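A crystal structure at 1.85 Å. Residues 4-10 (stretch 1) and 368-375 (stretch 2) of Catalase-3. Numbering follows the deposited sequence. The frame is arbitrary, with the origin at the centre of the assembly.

Stretch 1, residues 4-10: QRLKEVE
Stretch 2, residues 368-375: LPINRPVS

The contact between residues 4-10 and 368-375 of Catalase-3 illustrates how two segments remote in sequence can pack through a small apolar patch and one bridging water, with no direct hydrogen bond between them. It buries 309 Å², both sides summed.

Each segment organises its own backbone first. Residues 4-8 form a 3-10 segment, with Lys7 N to Gln4 O at 3.1 Å and Val9 N to Leu6 O at 3.1 Å; Val9 (phi/psi -111/11) then leads to extended Glu10 (-81/139). Across from it, Pro369 to Asn371 adopt helical phi/psi, and Asn371 N and Arg372 N both donate to Leu368 O at 2.9 Å. The chain extends at Arg372 (-59/139) and Pro373 (-75/165). Two CA pairs set the register: Leu6 with Pro369 at 6.7 Å, and Arg5 with Val374 at 8.0 Å.

Pro369, its ring C-gamma exo, is shared by two side chains. Leu6 (m, t) brings CD2 to 3.9 Å from Pro369 CB, while Val9 (m) places CG2 4.0 Å from Pro369 CG. Leu6 also reaches Ile370 (t, p), whose CA-to-CB bond points away although its end comes nearer, CD1 to CD1 being 4.4 Å.

Arg5 combines both modes of contact. Its p, t, t side chain, with chi4 at -79°, sets CD 3.5 Å from CG1 of Val374 (m), and its NE donates to a water at 2.7 Å. That water donates in turn to Pro369 O and Arg372 O, each 2.7 Å away, thereby serving two carbonyls that Arg5 does not bond directly.

Proximity of charge alone does not make a salt bridge. Glu8 (p, t) OE2 lies 4.0 Å from NH1 of Arg372 (m, t, p), well out of the guanidinium plane, so no N-H points at it.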

# COMPACT_ATOMS: atom_id res chain seq x y z
N GLN C 4 -12.83 2.35 -28.46
CA GLN C 4 -14.28 2.45 -28.25
C GLN C 4 -14.73 2.07 -26.84
O GLN C 4 -15.54 2.76 -26.23
CB GLN C 4 -15.04 1.61 -29.29
CG GLN C 4 -16.55 1.76 -29.21
CD GLN C 4 -17.02 3.17 -29.53
OE1 GLN C 4 -16.50 3.81 -30.45
NE2 GLN C 4 -18.00 3.66 -28.78
N ARG C 5 -14.19 0.97 -26.32
CA ARG C 5 -14.64 0.42 -25.05
C ARG C 5 -14.31 1.36 -23.88
O ARG C 5 -14.97 1.32 -22.84
CB ARG C 5 -14.02 -0.97 -24.81
CG ARG C 5 -12.54 -0.92 -24.47
CD ARG C 5 -11.88 -2.29 -24.52
NE ARG C 5 -10.45 -2.18 -24.30
CZ ARG C 5 -9.58 -1.80 -25.23
NH1 ARG C 5 -10.00 -1.51 -26.45
NH2 ARG C 5 -8.28 -1.72 -24.94
N LEU C 6 -13.31 2.21 -24.08
CA LEU C 6 -12.86 3.12 -23.03
C LEU C 6 -13.73 4.38 -22.89
O LEU C 6 -13.62 5.11 -21.90
CB LEU C 6 -11.39 3.52 -23.26
CG LEU C 6 -10.34 2.41 -23.23
CD1 LEU C 6 -8.97 2.96 -23.56
CD2 LEU C 6 -10.34 1.69 -21.88
N LYS C 7 -14.59 4.63 -23.88
CA LYS C 7 -15.42 5.84 -23.86
C LYS C 7 -16.29 5.98 -22.61
O LYS C 7 -16.57 7.09 -22.16
CB LYS C 7 -16.29 5.92 -25.11
CG LYS C 7 -15.63 6.64 -26.28
CD LYS C 7 -14.27 6.06 -26.60
CE LYS C 7 -13.72 6.64 -27.90
NZ LYS C 7 -14.66 6.42 -29.04
N GLU C 8 -16.73 4.86 -22.05
CA GLU C 8 -17.64 4.90 -20.92
C GLU C 8 -17.02 5.45 -19.63
O GLU C 8 -17.73 5.82 -18.70
CB GLU C 8 -18.26 3.52 -20.66
CG GLU C 8 -17.26 2.46 -20.26
CD GLU C 8 -17.92 1.24 -19.64
OE1 GLU C 8 -19.16 1.13 -19.72
OE2 GLU C 8 -17.20 0.40 -19.06
N VAL C 9 -15.69 5.50 -19.56
CA VAL C 9 -15.03 6.03 -18.37
C VAL C 9 -14.33 7.35 -18.67
O VAL C 9 -13.55 7.85 -17.86
CB VAL C 9 -13.97 5.07 -17.79
CG1 VAL C 9 -14.60 3.72 -17.46
CG2 VAL C 9 -12.82 4.91 -18.77
N GLU C 10 -14.60 7.92 -19.84
CA GLU C 10 -14.01 9.21 -20.18
C GLU C 10 -14.80 10.34 -19.52
O GLU C 10 -16.02 10.30 -19.43
CB GLU C 10 -13.90 9.38 -21.69
CG GLU C 10 -12.90 8.39 -22.30
CD GLU C 10 -12.70 8.59 -23.79
OE1 GLU C 10 -13.45 9.40 -24.38
OE2 GLU C 10 -11.80 7.94 -24.36
N LEU C 368 -8.85 -2.24 -13.82
CA LEU C 368 -8.60 -0.93 -14.41
C LEU C 368 -9.04 -0.95 -15.87
O LEU C 368 -8.87 -1.95 -16.56
CB LEU C 368 -7.12 -0.57 -14.31
CG LEU C 368 -6.60 -0.42 -12.88
CD1 LEU C 368 -5.09 -0.25 -12.87
CD2 LEU C 368 -7.29 0.75 -12.20
N PRO C 369 -9.61 0.16 -16.35
CA PRO C 369 -10.14 0.15 -17.72
C PRO C 369 -9.14 -0.41 -18.75
O PRO C 369 -9.53 -1.21 -19.60
CB PRO C 369 -10.43 1.63 -17.98
CG PRO C 369 -10.79 2.16 -16.60
CD PRO C 369 -9.82 1.45 -15.68
N ILE C 370 -7.88 0.00 -18.67
CA ILE C 370 -6.90 -0.42 -19.69
C ILE C 370 -6.53 -1.90 -19.57
O ILE C 370 -6.09 -2.51 -20.55
CB ILE C 370 -5.62 0.48 -19.67
CG1 ILE C 370 -4.75 0.22 -20.91
CG2 ILE C 370 -4.83 0.27 -18.39
CD1 ILE C 370 -5.33 0.79 -22.22
N ASN C 371 -6.71 -2.48 -18.39
CA ASN C 371 -6.44 -3.91 -18.17
C ASN C 371 -7.65 -4.83 -18.39
O ASN C 371 -7.48 -6.03 -18.59
CB ASN C 371 -5.87 -4.14 -16.77
CG ASN C 371 -4.43 -3.70 -16.66
OD1 ASN C 371 -3.66 -3.85 -17.61
ND2 ASN C 371 -4.06 -3.16 -15.51
N ARG C 372 -8.86 -4.28 -18.35
CA ARG C 372 -10.04 -5.13 -18.51
C ARG C 372 -10.05 -5.86 -19.85
O ARG C 372 -9.70 -5.28 -20.88
CB ARG C 372 -11.33 -4.30 -18.40
CG ARG C 372 -11.61 -3.73 -17.04
CD ARG C 372 -12.96 -3.06 -17.04
NE ARG C 372 -14.01 -4.02 -17.39
CZ ARG C 372 -15.31 -3.78 -17.27
NH1 ARG C 372 -15.72 -2.61 -16.81
NH2 ARG C 372 -16.19 -4.71 -17.62
N PRO C 373 -10.46 -7.13 -19.85
CA PRO C 373 -10.70 -7.85 -21.10
C PRO C 373 -11.99 -7.35 -21.71
O PRO C 373 -12.75 -6.69 -21.00
CB PRO C 373 -10.88 -9.30 -20.65
CG PRO C 373 -11.48 -9.17 -19.28
CD PRO C 373 -10.78 -7.96 -18.67
N VAL C 374 -12.23 -7.63 -22.99
CA VAL C 374 -13.53 -7.34 -23.61
C VAL C 374 -14.49 -8.53 -23.51
O VAL C 374 -15.66 -8.41 -23.85
CB VAL C 374 -13.39 -6.93 -25.09
CG1 VAL C 374 -12.61 -5.61 -25.22
CG2 VAL C 374 -12.73 -8.03 -25.90
N SER C 375 -14.01 -9.66 -23.02
CA SER C 375 -14.76 -10.92 -23.06
C SER C 375 -15.51 -11.36 -21.80
O SER C 375 -16.13 -12.44 -21.80
CB SER C 375 -13.82 -12.05 -23.49
OG SER C 375 -12.74 -12.16 -22.57
O HOH W 1 -9.69 -2.71 -21.78